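Local coordinates for protein endoglucanase (PDB 1UWW) that hydrolyses internal beta-1,4-glucosidic linkages of cellulose, here represented by its family 28 carbohydrate-binding module, which is specific for non-crystalline cellulose, at residues A[28-38]-A[69-77]. Residues are numbered along the deposited sequence; the frame is centred on the assembly and turned at random.
Sequences QGWDWAGESGV and ATAPRLDFW
F76 lies over one face of the W30 indole in an offset stack, the five-membered ring and the phenyl inclined by 30°; F76 CB sits 3.5 Å from the centroid of the W30 six-membered ring, almost on the normal, a CH-pi contact. F76 reaches this position with CG anti to its backbone N (chi1 -180°). L74 CB meets the indole edge at CE3, while Q28 O lies in the F76 plane, 3.3 Å from CE1. W30 NE1 is hydrogen-bonded to S20 OG. One face of W32 carries V38 O over its centre; R73 O approaches the edge, 3.4 Å from CE3. E35 CB packs over the R73 guanidinium, whose NE is buried without a partner. In this antiparallel beta-sandwich module, strand 30-32 forms the border of its sheet, with 73-77 beside it and 165-173 on the far side of 73-77. D31 and D75 form the hydrogen-bonded pair (D31 N to D75 O 3.1 Å, D75 N to D31 O 2.8 Å), and A33 N continues the ladder to R73 O. At the end of the A33-S36 type I turn, S36 OG accepts the R73 N-H at 2.9 Å and donates to V38 O, while G37 N reaches A71 O from above the carbonyl plane.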
loop_
_atom_site.group_PDB
_atom_site.type_symbol
_atom_site.label_atom_id
_atom_site.label_comp_id
_atom_site.label_asym_id
_atom_site.label_seq_id
_atom_site.Cartn_x
_atom_site.Cartn_y
_atom_site.Cartn_z
ATOM N N GLN A 28 -22.246 5.586 14.569
ATOM C CA GLN A 28 -22.321 6.720 13.645
ATOM C C GLN A 28 -22.224 6.311 12.165
ATOM O O GLN A 28 -21.549 6.946 11.355
ATOM C CB GLN A 28 -21.330 7.818 14.007
ATOM C CG GLN A 28 -21.593 8.386 15.412
ATOM C CD GLN A 28 -20.916 9.703 15.656
ATOM O OE1 GLN A 28 -19.692 9.799 15.649
ATOM N NE2 GLN A 28 -21.714 10.751 15.859
ATOM N N GLY A 29 -22.930 5.250 11.814
ATOM C CA GLY A 29 -23.034 4.794 10.441
ATOM C C GLY A 29 -21.978 3.818 9.958
ATOM O O GLY A 29 -22.043 3.381 8.804
ATOM N N TRP A 30 -20.994 3.506 10.794
ATOM C CA TRP A 30 -19.922 2.561 10.437
ATOM C C TRP A 30 -20.379 1.120 10.601
ATOM O O TRP A 30 -21.036 0.772 11.588
ATOM C CB TRP A 30 -18.687 2.835 11.300
ATOM C CG TRP A 30 -18.003 4.102 10.919
ATOM C CD1 TRP A 30 -18.267 5.366 11.364
ATOM C CD2 TRP A 30 -16.958 4.225 9.956
ATOM N NE1 TRP A 30 -17.432 6.259 10.745
ATOM C CE2 TRP A 30 -16.638 5.590 9.854
ATOM C CE3 TRP A 30 -16.290 3.317 9.127
ATOM C CZ2 TRP A 30 -15.655 6.065 8.985
ATOM C CZ3 TRP A 30 -15.318 3.782 8.269
ATOM C CH2 TRP A 30 -15.004 5.154 8.205
ATOM N N ASP A 31 -19.972 0.271 9.677
ATOM C CA ASP A 31 -20.349 -1.131 9.674
ATOM C C ASP A 31 -19.269 -1.924 8.960
ATOM O O ASP A 31 -18.298 -1.355 8.444
ATOM C CB ASP A 31 -21.673 -1.286 8.934
ATOM C CG ASP A 31 -22.496 -2.451 9.405
ATOM O OD1 ASP A 31 -21.998 -3.326 10.140
ATOM O OD2 ASP A 31 -23.720 -2.540 9.093
ATOM N N TRP A 32 -19.417 -3.234 8.933
ATOM C CA TRP A 32 -18.538 -4.087 8.141
ATOM C C TRP A 32 -18.908 -4.024 6.664
ATOM O O TRP A 32 -20.094 -4.118 6.308
ATOM C CB TRP A 32 -18.605 -5.536 8.604
ATOM C CG TRP A 32 -18.043 -5.780 9.946
ATOM C CD1 TRP A 32 -18.688 -6.329 11.022
ATOM C CD2 TRP A 32 -16.699 -5.499 10.407
ATOM N NE1 TRP A 32 -17.847 -6.408 12.103
ATOM C CE2 TRP A 32 -16.614 -5.905 11.754
ATOM C CE3 TRP A 32 -15.548 -4.975 9.797
ATOM C CZ2 TRP A 32 -15.442 -5.816 12.489
ATOM C CZ3 TRP A 32 -14.398 -4.868 10.547
ATOM C CH2 TRP A 32 -14.352 -5.296 11.875
ATOM N N ALA A 33 -17.917 -3.913 5.785
ATOM C CA ALA A 33 -18.132 -4.151 4.362
ATOM C C ALA A 33 -18.519 -5.616 4.167
ATOM O O ALA A 33 -18.090 -6.477 4.944
ATOM C CB ALA A 33 -16.885 -3.811 3.564
ATOM N N GLY A 34 -19.332 -5.911 3.143
ATOM C CA GLY A 34 -19.702 -7.291 2.832
ATOM C C GLY A 34 -18.491 -8.193 2.601
ATOM O O GLY A 34 -18.482 -9.355 3.003
ATOM N N GLU A 35 -17.428 -7.641 2.020
ATOM C CA GLU A 35 -16.201 -8.413 1.787
ATOM C C GLU A 35 -15.224 -8.482 2.980
ATOM O O GLU A 35 -14.124 -9.008 2.845
ATOM C CB GLU A 35 -15.464 -7.867 0.557
ATOM C CG GLU A 35 -16.209 -8.070 -0.750
ATOM C CD GLU A 35 -16.200 -9.525 -1.210
ATOM O OE1 GLU A 35 -15.093 -10.086 -1.431
ATOM O OE2 GLU A 35 -17.295 -10.118 -1.353
ATOM N N SER A 36 -15.594 -7.937 4.144
ATOM C CA SER A 36 -14.694 -7.986 5.291
ATOM C C SER A 36 -14.351 -9.409 5.706
ATOM O O SER A 36 -15.227 -10.258 5.747
ATOM C CB SER A 36 -15.288 -7.287 6.499
ATOM O OG SER A 36 -14.337 -7.229 7.544
ATOM N N GLY A 37 -13.093 -9.665 6.028
ATOM C CA GLY A 37 -12.687 -10.965 6.542
ATOM C C GLY A 37 -12.962 -11.168 8.026
ATOM O O GLY A 37 -12.771 -12.256 8.583
ATOM N N VAL A 38 -13.379 -10.107 8.705
ATOM C CA VAL A 38 -13.702 -10.136 10.115
ATOM C C VAL A 38 -15.063 -9.486 10.251
ATOM O O VAL A 38 -15.292 -8.377 9.748
ATOM C CB VAL A 38 -12.647 -9.362 10.947
ATOM C CG1 VAL A 38 -13.106 -9.183 12.405
ATOM C CG2 VAL A 38 -11.286 -10.068 10.866
ATOM N N ALA A 69 -8.041 -11.154 1.976
ATOM C CA ALA A 69 -9.091 -12.065 2.437
ATOM C C ALA A 69 -9.351 -12.029 3.951
ATOM O O ALA A 69 -10.493 -12.144 4.343
ATOM C CB ALA A 69 -8.805 -13.480 1.995
ATOM N N THR A 70 -8.304 -11.914 4.764
ATOM C CA THR A 70 -8.438 -11.929 6.221
ATOM C C THR A 70 -8.568 -10.536 6.848
ATOM O O THR A 70 -8.618 -10.420 8.071
ATOM C CB THR A 70 -7.224 -12.587 6.859
ATOM O OG1 THR A 70 -6.062 -11.830 6.557
ATOM C CG2 THR A 70 -6.961 -13.997 6.287
ATOM N N ALA A 71 -8.603 -9.488 6.018
ATOM C CA ALA A 71 -8.548 -8.110 6.520
ATOM C C ALA A 71 -9.885 -7.649 7.020
ATOM O O ALA A 71 -10.858 -7.694 6.261
ATOM C CB ALA A 71 -8.110 -7.191 5.419
ATOM N N PRO A 72 -9.955 -7.117 8.245
ATOM C CA PRO A 72 -11.112 -6.286 8.593
ATOM C C PRO A 72 -11.308 -5.171 7.559
ATOM O O PRO A 72 -10.327 -4.524 7.159
ATOM C CB PRO A 72 -10.735 -5.686 9.949
ATOM C CG PRO A 72 -9.741 -6.675 10.554
ATOM C CD PRO A 72 -8.993 -7.231 9.346
ATOM N N ARG A 73 -12.543 -4.918 7.181
ATOM C CA ARG A 73 -12.887 -3.900 6.209
ATOM C C ARG A 73 -14.084 -3.146 6.741
ATOM O O ARG A 73 -15.208 -3.615 6.699
ATOM C CB ARG A 73 -13.227 -4.515 4.864
ATOM C CG ARG A 73 -12.157 -5.178 4.077
ATOM C CD ARG A 73 -12.532 -5.249 2.604
ATOM N NE ARG A 73 -11.897 -6.314 1.853
ATOM C CZ ARG A 73 -11.857 -6.326 0.515
ATOM N NH1 ARG A 73 -12.436 -5.347 -0.178
ATOM N NH2 ARG A 73 -11.250 -7.312 -0.121
ATOM N N LEU A 74 -13.826 -1.953 7.240
ATOM C CA LEU A 74 -14.895 -1.050 7.671
ATOM C C LEU A 74 -15.489 -0.348 6.467
ATOM O O LEU A 74 -14.814 -0.148 5.467
ATOM C CB LEU A 74 -14.367 0.017 8.613
ATOM C CG LEU A 74 -13.873 -0.435 9.965
ATOM C CD1 LEU A 74 -13.324 0.761 10.731
ATOM C CD2 LEU A 74 -15.009 -1.024 10.769
ATOM N N ASP A 75 -16.740 0.047 6.566
ATOM C CA ASP A 75 -17.477 0.682 5.485
ATOM C C ASP A 75 -18.351 1.781 6.074
ATOM O O ASP A 75 -18.977 1.607 7.115
ATOM C CB ASP A 75 -18.292 -0.408 4.767
ATOM C CG ASP A 75 -18.755 -0.051 3.396
ATOM O OD1 ASP A 75 -18.375 1.002 2.845
ATOM O OD2 ASP A 75 -19.561 -0.833 2.809
ATOM N N PHE A 76 -18.424 2.905 5.383
ATOM C CA PHE A 76 -19.150 4.102 5.805
ATOM C C PHE A 76 -19.865 4.693 4.597
ATOM O O PHE A 76 -19.226 5.239 3.721
ATOM C CB PHE A 76 -18.163 5.106 6.413
ATOM C CG PHE A 76 -18.779 6.371 6.887
ATOM C CD1 PHE A 76 -19.398 6.457 8.132
ATOM C CD2 PHE A 76 -18.731 7.502 6.104
ATOM C CE1 PHE A 76 -19.915 7.662 8.579
ATOM C CE2 PHE A 76 -19.276 8.688 6.544
ATOM C CZ PHE A 76 -19.871 8.766 7.778
ATOM N N TRP A 77 -21.184 4.569 4.558
ATOM C CA TRP A 77 -21.999 5.113 3.485
ATOM C C TRP A 77 -22.599 6.442 3.893
ATOM O O TRP A 77 -23.253 6.546 4.940
ATOM C CB TRP A 77 -23.127 4.144 3.098
ATOM C CG TRP A 77 -22.635 2.902 2.384
ATOM C CD1 TRP A 77 -21.765 1.963 2.850
ATOM C CD2 TRP A 77 -22.983 2.474 1.051
ATOM N NE1 TRP A 77 -21.539 0.996 1.899
ATOM C CE2 TRP A 77 -22.283 1.282 0.791
ATOM C CE3 TRP A 77 -23.827 2.983 0.051
ATOM C CZ2 TRP A 77 -22.397 0.593 -0.413
ATOM C CZ3 TRP A 77 -23.943 2.280 -1.143
ATOM C CH2 TRP A 77 -23.235 1.112 -1.361
HETATM O O HOH W 1 -21.789 1.997 6.464
HETATM O O HOH W 2 -23.820 4.670 6.882
HETATM O O HOH W 3 -21.366 -1.996 4.496
#